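Local coordinates for hypothetical protein (Uncultured marine organism, PDB 2OD5), which is of unknown function but probably binds nucleic acid through a helix-turn-helix-like fold, at residues 28-34 and 79-83; 59-64 and 85-89. One frame throughout, in Å; residues are numbered along the deposited sequence.

Contact 1: residues 28-34 and 79-83; sequences PRNTAEI and ICEWA
The indole of Trp82 lies alongside Thr31, both side chains pointing the same way, and its NE1 gives a hydrogen bond of 2.9 Å to Thr31 OG1. The hydroxyl sits at the ring edge, practically in the indole plane, where the N-H of a tryptophan points. Threonine suits the place because its short hydroxyl can accept from the indole N-H; a chi1 of -56°, with OG1 beside its own backbone N, brings it to the ring edge. A water also bonds to OG1 and accepts a weak hydrogen bond from Cys80 N. Ile34 crosses the indole at about a right angle, its CD1 3.8 Å from Trp82 CD1, while Leu55 and Ser56 of helix 48-57 touch the Trp82 side chain.

Beneath these side chains the backbones pair. Arg29 and Trp82 form an antiparallel hydrogen-bonded pair, with Arg29 N 3.0 Å from Trp82 O and Trp82 N 2.9 Å from Arg29 O. Two residues on, Thr31 N donates a hydrogen bond to Cys80 O as the chain enters its helix. Asn30, on the other face of the sheet, lays its CB against Ile79 CG2 (3.7 Å).

The short Asn30 side chain also caps the helix: OD1 accepts from Glu33 N at 2.9 Å, and Glu33 OE1 accepts in turn from Asn30 N at 3.0 Å, on its anti side. Glu33 OE2, met from above the carboxylate plane, takes a salt bridge from Arg29 NE. This capping box starts helix 31-39, and the short strand before it, paired with the hairpin's second strand, is consistent with a winged-helix fold.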
ATOM      1  N   PRO A  28       3.702   6.407  -6.906  1.00 32.03           N
ATOM      2  CA  PRO A  28       3.828   5.280  -5.981  1.00 31.77           C
ATOM      3  C   PRO A  28       4.348   5.672  -4.596  1.00 33.29           C
ATOM      4  O   PRO A  28       5.110   6.636  -4.480  1.00 33.54           O
ATOM      5  CB  PRO A  28       4.832   4.367  -6.676  1.00 33.44           C
ATOM      6  CG  PRO A  28       4.745   4.715  -8.130  1.00 34.36           C
ATOM      7  CD  PRO A  28       4.483   6.194  -8.144  1.00 34.17           C
ATOM      8  N   ARG A  29       3.943   4.927  -3.564  1.00 31.83           N
ATOM      9  CA  ARG A  29       4.400   5.191  -2.189  1.00 32.32           C
ATOM     10  C   ARG A  29       4.694   3.878  -1.505  1.00 30.86           C
ATOM     11  O   ARG A  29       4.173   2.836  -1.892  1.00 30.27           O
ATOM     12  CB  ARG A  29       3.321   5.949  -1.373  1.00 34.07           C
ATOM     13  CG  ARG A  29       2.893   7.270  -1.981  1.00 35.98           C
ATOM     14  CD  ARG A  29       4.047   8.260  -2.147  1.00 43.41           C
ATOM     15  NE  ARG A  29       4.232   9.074  -0.967  1.00 46.61           N
ATOM     16  CZ  ARG A  29       3.579  10.211  -0.724  1.00 47.63           C
ATOM     17  NH1 ARG A  29       2.669  10.685  -1.568  1.00 50.40           N
ATOM     18  NH2 ARG A  29       3.822  10.861   0.399  1.00 51.99           N
ATOM     19  N   ASN A  30       5.533   3.911  -0.477  1.00 30.69           N
ATOM     20  CA  ASN A  30       5.872   2.689   0.233  1.00 31.16           C
ATOM     21  C   ASN A  30       4.899   2.410   1.381  1.00 29.86           C
ATOM     22  O   ASN A  30       4.076   3.269   1.757  1.00 31.14           O
ATOM     23  CB  ASN A  30       7.363   2.673   0.675  1.00 32.64           C
ATOM     24  CG  ASN A  30       7.660   3.629   1.788  1.00 39.65           C
ATOM     25  OD1 ASN A  30       6.933   3.706   2.783  1.00 35.95           O
ATOM     26  ND2 ASN A  30       8.757   4.351   1.651  1.00 42.86           N
ATOM     27  N   THR A  31       4.920   1.190   1.886  1.00 30.86           N
ATOM     28  CA  THR A  31       3.925   0.741   2.852  1.00 32.22           C
ATOM     29  C   THR A  31       3.901   1.614   4.114  1.00 32.59           C
ATOM     30  O   THR A  31       2.829   1.890   4.664  1.00 34.03           O
ATOM     31  CB  THR A  31       4.157  -0.736   3.299  1.00 36.19           C
ATOM     32  OG1 THR A  31       4.183  -1.603   2.160  1.00 35.43           O
ATOM     33  CG2 THR A  31       3.011  -1.211   4.223  1.00 37.15           C
ATOM     34  N   ALA A  32       5.073   2.053   4.540  1.00 33.07           N
ATOM     35  CA  ALA A  32       5.206   2.920   5.714  1.00 33.85           C
ATOM     36  C   ALA A  32       4.527   4.268   5.527  1.00 32.49           C
ATOM     37  O   ALA A  32       3.855   4.778   6.435  1.00 29.98           O
ATOM     38  CB  ALA A  32       6.715   3.115   6.049  1.00 34.11           C
ATOM     39  N   GLU A  33       4.767   4.897   4.375  1.00 30.68           N
ATOM     40  CA  GLU A  33       4.104   6.142   4.040  1.00 31.99           C
ATOM     41  C   GLU A  33       2.579   5.966   3.974  1.00 29.14           C
ATOM     42  O   GLU A  33       1.817   6.824   4.437  1.00 30.43           O
ATOM     43  CB  GLU A  33       4.594   6.656   2.693  1.00 31.38           C
ATOM     44  CG  GLU A  33       6.049   7.009   2.615  1.00 37.70           C
ATOM     45  CD  GLU A  33       6.387   7.480   1.197  1.00 44.33           C
ATOM     46  OE1 GLU A  33       6.457   6.617   0.254  1.00 46.91           O
ATOM     47  OE2 GLU A  33       6.510   8.715   1.021  1.00 53.66           O
ATOM     48  N   ILE A  34       2.120   4.861   3.398  1.00 28.48           N
ATOM     49  CA  ILE A  34       0.699   4.587   3.281  1.00 29.04           C
ATOM     50  C   ILE A  34       0.082   4.414   4.663  1.00 29.64           C
ATOM     51  O   ILE A  34      -0.937   5.034   4.983  1.00 28.63           O
ATOM     52  CB  ILE A  34       0.405   3.343   2.392  1.00 28.79           C
ATOM     53  CG1 ILE A  34       0.936   3.562   0.955  1.00 29.66           C
ATOM     54  CG2 ILE A  34      -1.103   3.070   2.326  1.00 29.56           C
ATOM     55  CD1 ILE A  34       0.958   2.285   0.114  1.00 32.03           C
ATOM     56  N   ILE A  79      10.530  -3.390   2.645  1.00 31.08           N
ATOM     57  CA  ILE A  79       9.815  -2.163   2.333  1.00 34.00           C
ATOM     58  C   ILE A  79       9.215  -2.428   0.953  1.00 31.44           C
ATOM     59  O   ILE A  79       9.944  -2.789   0.041  1.00 31.62           O
ATOM     60  CB  ILE A  79      10.755  -0.934   2.182  1.00 38.04           C
ATOM     61  CG1 ILE A  79      11.771  -0.859   3.309  1.00 49.64           C
ATOM     62  CG2 ILE A  79       9.906   0.356   2.141  1.00 44.09           C
ATOM     63  CD1 ILE A  79      13.139  -1.376   2.928  1.00 56.86           C
ATOM     64  N   CYS A  80       7.921  -2.250   0.788  1.00 31.02           N
ATOM     65  CA  CYS A  80       7.297  -2.479  -0.527  1.00 29.71           C
ATOM     66  C   CYS A  80       6.754  -1.164  -1.049  1.00 31.59           C
ATOM     67  O   CYS A  80       6.366  -0.279  -0.267  1.00 30.35           O
ATOM     68  CB  CYS A  80       6.192  -3.514  -0.428  1.00 36.09           C
ATOM     69  SG  CYS A  80       6.824  -5.155   0.085  1.00 39.41           S
ATOM     70  N   GLU A  81       6.746  -1.039  -2.371  1.00 27.55           N
ATOM     71  CA  GLU A  81       6.284   0.147  -3.053  1.00 30.02           C
ATOM     72  C   GLU A  81       5.029  -0.232  -3.818  1.00 30.11           C
ATOM     73  O   GLU A  81       4.996  -1.278  -4.492  1.00 28.30           O
ATOM     74  CB  GLU A  81       7.342   0.626  -4.057  1.00 30.57           C
ATOM     75  CG  GLU A  81       8.642   1.076  -3.401  1.00 36.31           C
ATOM     76  CD  GLU A  81       9.860   0.932  -4.279  1.00 36.02           C
ATOM     77  OE1 GLU A  81       9.744   0.689  -5.492  1.00 40.63           O
ATOM     78  OE2 GLU A  81      10.951   1.035  -3.735  1.00 40.66           O
ATOM     79  N   TRP A  82       4.022   0.634  -3.738  1.00 28.58           N
ATOM     80  CA  TRP A  82       2.718   0.365  -4.323  1.00 26.52           C
ATOM     81  C   TRP A  82       2.233   1.523  -5.174  1.00 27.60           C
ATOM     82  O   TRP A  82       2.509   2.680  -4.870  1.00 28.58           O
ATOM     83  CB  TRP A  82       1.727   0.144  -3.192  1.00 27.12           C
ATOM     84  CG  TRP A  82       2.070  -0.899  -2.255  1.00 28.25           C
ATOM     85  CD1 TRP A  82       2.829  -0.752  -1.120  1.00 33.71           C
ATOM     86  CD2 TRP A  82       1.739  -2.278  -2.337  1.00 26.39           C
ATOM     87  NE1 TRP A  82       2.944  -1.950  -0.473  1.00 33.76           N
ATOM     88  CE2 TRP A  82       2.295  -2.903  -1.195  1.00 30.60           C
ATOM     89  CE3 TRP A  82       0.988  -3.045  -3.226  1.00 33.77           C
ATOM     90  CZ2 TRP A  82       2.126  -4.237  -0.931  1.00 36.40           C
ATOM     91  CZ3 TRP A  82       0.825  -4.393  -2.944  1.00 35.49           C
ATOM     92  CH2 TRP A  82       1.422  -4.962  -1.820  1.00 30.74           C
ATOM     93  N   ALA A  83       1.446   1.212  -6.202  1.00 27.97           N
ATOM     94  CA  ALA A  83       0.881   2.195  -7.120  1.00 27.53           C
ATOM     95  C   ALA A  83      -0.524   1.764  -7.473  1.00 27.72           C
ATOM     96  O   ALA A  83      -0.867   0.589  -7.355  1.00 28.70           O
ATOM     97  CB  ALA A  83       1.733   2.246  -8.401  1.00 29.59           C
TER
HETATM   98  O   HOH W   1       6.350  -3.299   3.283  1.00 50.96           O

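Contact 2: residues 59-64 and 85-89; sequences KDIVKV and RNWVA
Arg85 reaches across to Lys59 and grips its carbonyl oxygen with two nitrogens of one guanidinium edge: NE lies 2.9 Å and NH2 2.8 Å from Lys59 O. Both N-H groups converge on the same atom, so each bond is bent, but the oxygen stays close to the guanidinium plane and the pair restrains the rotation of the group. The side chain gets there by starting out extended, CG opposite the backbone N (chi1 -170°), and then bending at chi3 (-65°), which turns the guanidinium edge to Lys59 O and one face to Val62 CG1. Arginine suits this position through its length and its flat end, which can bond at the edge while offering a face to carbon. Val62 uses that face: its CG1 packs 3.7 Å from Arg85 NH2, toward the rim of the group, and the two side chains cross at about a right angle.

Arg85 is also the first residue of helix 85-91, and its backbone N donates to Asp60 O at 2.8 Å from above the carbonyl plane. The helix follows directly on the second strand of a beta hairpin that corresponds to the wing if this is, as its topology and helix-turn-helix kinship suggest, a winged-helix fold, and it returns against the start of the first strand, 61-71.

Further along, Val88 faces the strand. Its CG2 lies beside the backbone N, and this one methyl serves two neighbours: Val62 CG2 at 3.7 Å and Val64 CG1 at 3.9 Å. Beta-branching suits Val62 and Val64 in the strand, where they point to the same side; the short apolar branches of Val88 fill the interface between helix and strand. Ala83 of strand 75-84 touches both Val64 and Val88.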
ATOM      1  N   LYS A  59      -7.075  -5.513  -5.945  1.00 28.30           N
ATOM      2  CA  LYS A  59      -6.491  -5.627  -7.281  1.00 28.13           C
ATOM      3  C   LYS A  59      -6.237  -4.300  -8.007  1.00 28.28           C
ATOM      4  O   LYS A  59      -5.600  -4.272  -9.059  1.00 29.89           O
ATOM      5  CB  LYS A  59      -7.335  -6.601  -8.127  1.00 30.23           C
ATOM      6  CG  LYS A  59      -7.511  -8.023  -7.468  1.00 36.34           C
ATOM      7  CD  LYS A  59      -6.168  -8.688  -6.994  1.00 41.32           C
ATOM      8  CE  LYS A  59      -6.331  -9.735  -5.838  1.00 48.18           C
ATOM      9  NZ  LYS A  59      -5.004 -10.159  -5.142  1.00 41.26           N
ATOM     10  N   ASP A  60      -6.770  -3.211  -7.477  1.00 25.84           N
ATOM     11  CA  ASP A  60      -6.540  -1.877  -8.037  1.00 29.45           C
ATOM     12  C   ASP A  60      -5.232  -1.288  -7.574  1.00 28.62           C
ATOM     13  O   ASP A  60      -4.815  -0.255  -8.076  1.00 28.35           O
ATOM     14  CB  ASP A  60      -7.651  -0.901  -7.629  1.00 30.59           C
ATOM     15  CG  ASP A  60      -9.029  -1.374  -7.997  1.00 31.71           C
ATOM     16  OD1 ASP A  60      -9.221  -2.272  -8.881  1.00 31.16           O
ATOM     17  OD2 ASP A  60      -9.975  -0.810  -7.400  1.00 34.98           O
ATOM     18  N   ILE A  61      -4.590  -1.937  -6.614  1.00 30.71           N
ATOM     19  CA  ILE A  61      -3.368  -1.411  -6.017  1.00 32.89           C
ATOM     20  C   ILE A  61      -2.316  -2.474  -6.194  1.00 35.48           C
ATOM     21  O   ILE A  61      -2.435  -3.550  -5.584  1.00 37.34           O
ATOM     22  CB  ILE A  61      -3.544  -1.086  -4.537  1.00 31.23           C
ATOM     23  CG1 ILE A  61      -4.580  -0.005  -4.294  1.00 35.82           C
ATOM     24  CG2 ILE A  61      -2.187  -0.545  -3.899  1.00 31.76           C
ATOM     25  CD1 ILE A  61      -5.121  -0.001  -2.858  1.00 38.02           C
ATOM     26  N   VAL A  62      -1.308  -2.165  -7.027  1.00 31.35           N
ATOM     27  CA  VAL A  62      -0.309  -3.141  -7.474  1.00 32.90           C
ATOM     28  C   VAL A  62       1.090  -2.907  -6.876  1.00 30.67           C
ATOM     29  O   VAL A  62       1.497  -1.780  -6.668  1.00 28.74           O
ATOM     30  CB  VAL A  62      -0.174  -3.171  -8.976  1.00 34.75           C
ATOM     31  CG1 VAL A  62      -1.528  -3.539  -9.633  1.00 37.42           C
ATOM     32  CG2 VAL A  62       0.316  -1.865  -9.520  1.00 31.96           C
ATOM     33  N   LYS A  63       1.816  -3.984  -6.593  1.00 30.30           N
ATOM     34  CA  LYS A  63       3.157  -3.845  -6.007  1.00 30.74           C
ATOM     35  C   LYS A  63       4.162  -3.584  -7.120  1.00 30.36           C
ATOM     36  O   LYS A  63       4.263  -4.384  -8.065  1.00 33.61           O
ATOM     37  CB  LYS A  63       3.537  -5.133  -5.293  1.00 31.04           C
ATOM     38  CG  LYS A  63       4.725  -4.982  -4.367  1.00 31.91           C
ATOM     39  CD  LYS A  63       5.268  -6.329  -3.954  1.00 38.49           C
ATOM     40  CE  LYS A  63       4.736  -6.835  -2.655  1.00 50.79           C
ATOM     41  NZ  LYS A  63       5.361  -6.287  -1.450  1.00 48.06           N
ATOM     42  N   VAL A  64       4.876  -2.466  -7.044  1.00 28.89           N
ATOM     43  CA  VAL A  64       5.778  -2.056  -8.104  1.00 27.50           C
ATOM     44  C   VAL A  64       7.257  -2.140  -7.730  1.00 27.45           C
ATOM     45  O   VAL A  64       8.115  -1.963  -8.576  1.00 28.23           O
ATOM     46  CB  VAL A  64       5.472  -0.630  -8.600  1.00 30.73           C
ATOM     47  CG1 VAL A  64       4.058  -0.596  -9.244  1.00 30.15           C
ATOM     48  CG2 VAL A  64       5.574   0.372  -7.505  1.00 30.90           C
ATOM     49  N   ARG A  85      -3.207   0.645 -10.238  1.00 26.76           N
ATOM     50  CA  ARG A  85      -3.083   0.006 -11.558  1.00 26.34           C
ATOM     51  C   ARG A  85      -3.169   1.022 -12.686  1.00 27.40           C
ATOM     52  O   ARG A  85      -2.485   0.906 -13.729  1.00 27.39           O
ATOM     53  CB  ARG A  85      -4.137  -1.084 -11.708  1.00 25.13           C
ATOM     54  CG  ARG A  85      -3.974  -1.951 -12.902  1.00 27.75           C
ATOM     55  CD  ARG A  85      -5.007  -3.026 -12.958  1.00 28.67           C
ATOM     56  NE  ARG A  85      -4.906  -3.979 -11.859  1.00 29.54           N
ATOM     57  CZ  ARG A  85      -4.127  -5.060 -11.868  1.00 33.63           C
ATOM     58  NH1 ARG A  85      -3.372  -5.353 -12.928  1.00 33.40           N
ATOM     59  NH2 ARG A  85      -4.109  -5.861 -10.824  1.00 32.06           N
ATOM     60  N   ASN A  86      -4.068   1.995 -12.541  1.00 25.90           N
ATOM     61  CA  ASN A  86      -4.209   3.030 -13.547  1.00 26.16           C
ATOM     62  C   ASN A  86      -2.971   3.916 -13.661  1.00 26.76           C
ATOM     63  O   ASN A  86      -2.578   4.313 -14.780  1.00 28.61           O
ATOM     64  CB  ASN A  86      -5.453   3.875 -13.292  1.00 26.39           C
ATOM     65  CG  ASN A  86      -6.711   3.203 -13.744  1.00 27.32           C
ATOM     66  OD1 ASN A  86      -6.791   2.656 -14.844  1.00 28.40           O
ATOM     67  ND2 ASN A  86      -7.736   3.275 -12.901  1.00 28.89           N
ATOM     68  N   TRP A  87      -2.332   4.206 -12.542  1.00 29.41           N
ATOM     69  CA  TRP A  87      -1.083   4.970 -12.581  1.00 32.05           C
ATOM     70  C   TRP A  87      -0.039   4.203 -13.407  1.00 31.14           C
ATOM     71  O   TRP A  87       0.609   4.752 -14.298  1.00 31.55           O
ATOM     72  CB  TRP A  87      -0.551   5.223 -11.174  1.00 31.48           C
ATOM     73  CG  TRP A  87       0.646   6.133 -11.177  1.00 36.81           C
ATOM     74  CD1 TRP A  87       0.651   7.499 -11.018  1.00 37.13           C
ATOM     75  CD2 TRP A  87       1.997   5.739 -11.358  1.00 36.52           C
ATOM     76  NE1 TRP A  87       1.943   7.976 -11.110  1.00 39.58           N
ATOM     77  CE2 TRP A  87       2.783   6.914 -11.332  1.00 36.91           C
ATOM     78  CE3 TRP A  87       2.626   4.499 -11.572  1.00 33.75           C
ATOM     79  CZ2 TRP A  87       4.149   6.884 -11.516  1.00 40.42           C
ATOM     80  CZ3 TRP A  87       3.986   4.475 -11.755  1.00 40.56           C
ATOM     81  CH2 TRP A  87       4.734   5.661 -11.709  1.00 39.41           C
ATOM     82  N   VAL A  88       0.100   2.913 -13.130  1.00 28.31           N
ATOM     83  CA  VAL A  88       1.030   2.099 -13.881  1.00 29.91           C
ATOM     84  C   VAL A  88       0.662   2.037 -15.356  1.00 29.57           C
ATOM     85  O   VAL A  88       1.536   2.133 -16.221  1.00 32.31           O
ATOM     86  CB  VAL A  88       1.150   0.661 -13.316  1.00 29.97           C
ATOM     87  CG1 VAL A  88       2.177  -0.154 -14.115  1.00 35.14           C
ATOM     88  CG2 VAL A  88       1.530   0.702 -11.843  1.00 31.37           C
ATOM     89  N   ALA A  89      -0.619   1.891 -15.668  1.00 29.53           N
ATOM     90  CA  ALA A  89      -1.042   1.825 -17.060  1.00 31.08           C
ATOM     91  C   ALA A  89      -0.636   3.096 -17.816  1.00 31.92           C
ATOM     92  O   ALA A  89      -0.254   3.058 -18.996  1.00 33.03           O
ATOM     93  CB  ALA A  89      -2.567   1.604 -17.146  1.00 29.36           C
TER
HETATM   94  O   HOH W   2      -6.271   1.793 -10.395  1.00 24.23           O

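In the fold
From the N terminus the chain runs through helix 9-23 to the short strand 29-30 and helix 31-39, then helix 48-57, the hairpin of strands 61-71 and 75-84, and last helix 85-91. Contact 1 closes a long loop of 44 residues, bringing the short strand to the hairpin's second strand as the sheet's third member. Contact 2 closes a shorter loop, almost wholly hairpin, by setting the last helix against the first strand. The loops cross, since residues 59-64 lie inside the first and 85-89 beyond it. Backbone pairing of Val62 with Ala83 and Val64 with Glu81 joins the two contacts, and Pro28 packing on Trp87 ties the short strand's approach to the final helix.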